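Local coordinates for protein putative aspartate aminotransferase (Thermus thermophilus, PDB 1IUG) that probably transfers amino groups between amino acids and 2-oxo acids, using pyridoxal 5'-phosphate as its cofactor, at residues T111-P114 and E115-A118; E168-L171 and E172-V176. All coordinates share one frame; numbering follows the deposited sequence.

Interaction 1. Residues T111-P114 and E115-A118; sequences TPRP and EDVA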
# COMPACT_ATOMS: atom_id res chain seq x y z
N THR A 111 25.80 -16.96 5.21
CA THR A 111 25.30 -16.00 6.19
C THR A 111 26.48 -15.41 6.95
O THR A 111 27.55 -16.03 7.04
CB THR A 111 24.32 -16.65 7.20
OG1 THR A 111 24.94 -17.78 7.83
CG2 THR A 111 23.04 -17.11 6.50
N PRO A 112 26.31 -14.20 7.51
CA PRO A 112 27.36 -13.51 8.27
C PRO A 112 27.79 -14.25 9.54
O PRO A 112 26.98 -14.93 10.17
CB PRO A 112 26.70 -12.18 8.62
CG PRO A 112 25.70 -11.99 7.54
CD PRO A 112 25.12 -13.36 7.40
N ARG A 113 29.06 -14.11 9.89
CA ARG A 113 29.61 -14.71 11.11
C ARG A 113 29.54 -13.60 12.17
O ARG A 113 29.72 -12.43 11.85
CB ARG A 113 31.08 -15.08 10.93
CG ARG A 113 31.45 -15.81 9.65
CD ARG A 113 30.74 -17.15 9.51
NE ARG A 113 30.98 -17.75 8.20
CZ ARG A 113 32.18 -18.01 7.68
NH1 ARG A 113 33.29 -17.73 8.35
NH2 ARG A 113 32.27 -18.54 6.46
N PRO A 114 29.26 -13.96 13.44
CA PRO A 114 29.18 -12.97 14.52
C PRO A 114 30.47 -12.14 14.64
O PRO A 114 30.44 -10.97 15.02
CB PRO A 114 28.96 -13.84 15.75
CG PRO A 114 28.15 -14.98 15.21
CD PRO A 114 28.86 -15.30 13.91
N GLU A 115 31.60 -12.76 14.29
CA GLU A 115 32.90 -12.11 14.36
C GLU A 115 33.06 -11.04 13.27
O GLU A 115 33.84 -10.10 13.43
CB GLU A 115 34.03 -13.13 14.23
CG GLU A 115 33.82 -14.42 15.01
CD GLU A 115 32.98 -15.43 14.26
OE1 GLU A 115 33.38 -15.82 13.13
OE2 GLU A 115 31.92 -15.84 14.78
N ASP A 116 32.31 -11.18 12.18
CA ASP A 116 32.40 -10.23 11.08
C ASP A 116 31.72 -8.90 11.37
O ASP A 116 32.10 -7.87 10.82
CB ASP A 116 31.81 -10.84 9.81
CG ASP A 116 32.57 -12.07 9.34
OD1 ASP A 116 33.71 -12.30 9.80
OD2 ASP A 116 32.03 -12.81 8.50
N VAL A 117 30.70 -8.92 12.23
CA VAL A 117 29.97 -7.70 12.57
C VAL A 117 30.41 -7.09 13.90
O VAL A 117 29.88 -6.06 14.32
CB VAL A 117 28.44 -7.93 12.58
CG1 VAL A 117 27.98 -8.39 11.20
CG2 VAL A 117 28.04 -8.95 13.65
N ALA A 118 31.38 -7.72 14.56
CA ALA A 118 31.89 -7.22 15.83
C ALA A 118 32.87 -6.07 15.55
O ALA A 118 34.07 -6.19 15.80
CB ALA A 118 32.56 -8.34 16.62

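Interaction 2. Residues E168-L171 and E172-V176; sequences EVAL and EAMGV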
# COMPACT_ATOMS: atom_id res chain seq x y z
N GLU A 168 10.84 -19.19 14.61
CA GLU A 168 10.87 -18.47 15.87
C GLU A 168 11.42 -17.07 15.70
O GLU A 168 12.46 -16.88 15.05
CB GLU A 168 11.72 -19.21 16.90
CG GLU A 168 11.07 -20.47 17.48
CD GLU A 168 9.91 -20.17 18.42
OE1 GLU A 168 9.10 -21.09 18.67
OE2 GLU A 168 9.82 -19.03 18.93
N VAL A 169 10.73 -16.08 16.26
CA VAL A 169 11.15 -14.69 16.19
C VAL A 169 10.85 -13.96 17.50
O VAL A 169 10.00 -14.37 18.28
CB VAL A 169 10.44 -13.91 15.03
CG1 VAL A 169 10.81 -14.50 13.67
CG2 VAL A 169 8.93 -13.91 15.22
N ALA A 170 11.58 -12.88 17.73
CA ALA A 170 11.42 -12.03 18.90
C ALA A 170 12.20 -10.76 18.63
O ALA A 170 13.07 -10.74 17.77
CB ALA A 170 11.95 -12.72 20.15
N LEU A 171 11.85 -9.68 19.33
CA LEU A 171 12.58 -8.43 19.15
C LEU A 171 13.67 -8.29 20.21
O LEU A 171 14.77 -8.82 20.03
CB LEU A 171 11.62 -7.24 19.17
CG LEU A 171 11.51 -6.50 17.83
CD1 LEU A 171 11.13 -7.47 16.73
CD2 LEU A 171 10.49 -5.39 17.94
N GLU A 172 13.36 -7.61 21.31
CA GLU A 172 14.34 -7.39 22.37
C GLU A 172 14.96 -8.67 22.93
O GLU A 172 16.15 -8.68 23.27
CB GLU A 172 13.77 -6.51 23.50
CG GLU A 172 12.41 -6.93 24.07
CD GLU A 172 11.23 -6.23 23.40
OE1 GLU A 172 10.27 -5.87 24.10
OE2 GLU A 172 11.25 -6.05 22.17
N ALA A 173 14.19 -9.76 22.97
CA ALA A 173 14.70 -11.03 23.48
C ALA A 173 15.81 -11.60 22.59
O ALA A 173 16.62 -12.40 23.05
CB ALA A 173 13.57 -12.03 23.63
N MET A 174 15.84 -11.19 21.33
CA MET A 174 16.87 -11.65 20.40
C MET A 174 17.90 -10.55 20.14
O MET A 174 18.78 -10.70 19.29
CB MET A 174 16.26 -12.11 19.07
CG MET A 174 15.36 -13.33 19.17
SD MET A 174 15.14 -14.21 17.58
CE MET A 174 14.89 -12.88 16.47
N GLY A 175 17.79 -9.44 20.87
CA GLY A 175 18.71 -8.33 20.70
C GLY A 175 18.35 -7.42 19.53
O GLY A 175 19.11 -6.52 19.17
N VAL A 176 17.19 -7.65 18.93
CA VAL A 176 16.74 -6.85 17.79
C VAL A 176 15.89 -5.68 18.26
O VAL A 176 14.96 -5.84 19.04
CB VAL A 176 15.95 -7.72 16.79
CG1 VAL A 176 15.47 -6.89 15.61
CG2 VAL A 176 16.83 -8.87 16.30

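Interaction 1. Residues T111-P114 and E115-A118
Pro114, Arg113 and Glu115 bury most of the surface in this short turn, and its geometry illustrates how a type I beta-turn, with Pro114 and Glu115 at its two central positions, can be held by backbone bonds while the Glu115 side chain folds back over it. The amide of Asp116 donates to Arg113 O at 2.9 Å, closing the turn. It comes from above the carbonyl plane, 58° out of it, and the N-H...O angle of 142° leaves the bond bent. A second bond between residues three apart follows directly, from Val117 N to Pro114 O, but at 3.5 Å it is weak.

The Glu115 side chain doubles back over the residues before it. Its CG is anti to its own carbonyl carbon and the chain bends at chi2 (84°), which lays the carboxylate alongside the proline ring. OE2 comes to 3.2 Å from Pro114 CD, while OE1 reaches Arg113 CB at 3.3 Å. Asp116 approaches the same arginine beside its aliphatic part, OD2 lying 3.3 Å from Arg113 CG, with the two side chains pointing the same way. The guanidinium leads off from both acids: Arg113 NH1 is 5.1 Å from Glu115 OE1, too far for a salt bridge, though the opposite charges probably still attract. Asp116 OD2 instead has a hydrogen bond with the hydroxyl of Tyr106. Val117, buried, sets CG2 3.4 Å from Pro114 O.

The turn belongs to the connection between strands 100-105 and 124-128 at the surface of the large sheet's domain. Pro112 and Pro114 pack on helix 140-150 through Leu143, Ala142 and Ala146, and Val117 reaches Leu79 in strand 77-82.

Interaction 2. Residues E168-L171 and E172-V176
Met174 and Ala170 meet where the chain folds into a single 3-10 turn, residues 172-174, and the carbonyl of Leu171 shows how one acceptor can serve two donors. Leu171 O takes Met174 N and Val176 N, each at 2.9 Å. The two amides arrive from opposite faces of the carbonyl plane, about 50° out of it, so neither lies on a lone pair. Between them Gly175 N turns to a different acceptor, Glu172 O, at 3.0 Å. With the bond from Val176 this makes a Schellman motif that ends the 3-10 turn. Gly175 is its residue of left-handed conformation, with a positive phi of 82°, where a side chain would press on the preceding carbonyl oxygen.

The Glu172 carboxylate is satisfied from beyond the turn: OE1 accepts from the amide of Glu50, and OE2 is hydrogen-bonded to Thr49 OG1. OE2 also passes 3.2 Å from Leu171 CB.

Met174 runs back along the preceding residues. With CG anti to its carbonyl carbon (chi1 -65°) and a bend at chi3, it sets CG 3.6 Å from Ala170 CB and carries the methyl CE over to Ala170 O, 3.1 Å away. Ala173 CB adds a second apolar neighbour to Ala170 CB. Replacing Met174 with an alanine would probably open a gap beside Ala170 and deprive Leu140 and Pro141 of helix 140-150 of a partner.

Chemically, then, the work is divided: amides converging on one carbonyl hold the turn closed, the Ala170, Ala173 and Met174 side chains pack together beside it, and the acidic group ties the turn to the loop that holds Thr49 and Glu50.

Interactions 1 and 2 come in series along the chain, and each sits in a connection between strands of the seven-stranded mixed sheet. Interaction 1 lies between strands 100-105 and 124-128, interaction 2 between 155-159 and 178-182. Their centres are about 17 Å apart and their nearest atoms about 11 Å, so they do not touch. What they share is helix 140-150: residues 111-118 lie against its body and far end, residues 172-176 against its start. One helix in the domain of the large sheet, as in the class-V aminotransferase family, is thus packed on by two loops that do not meet each other, both away from the cofactor-bearing Lys185.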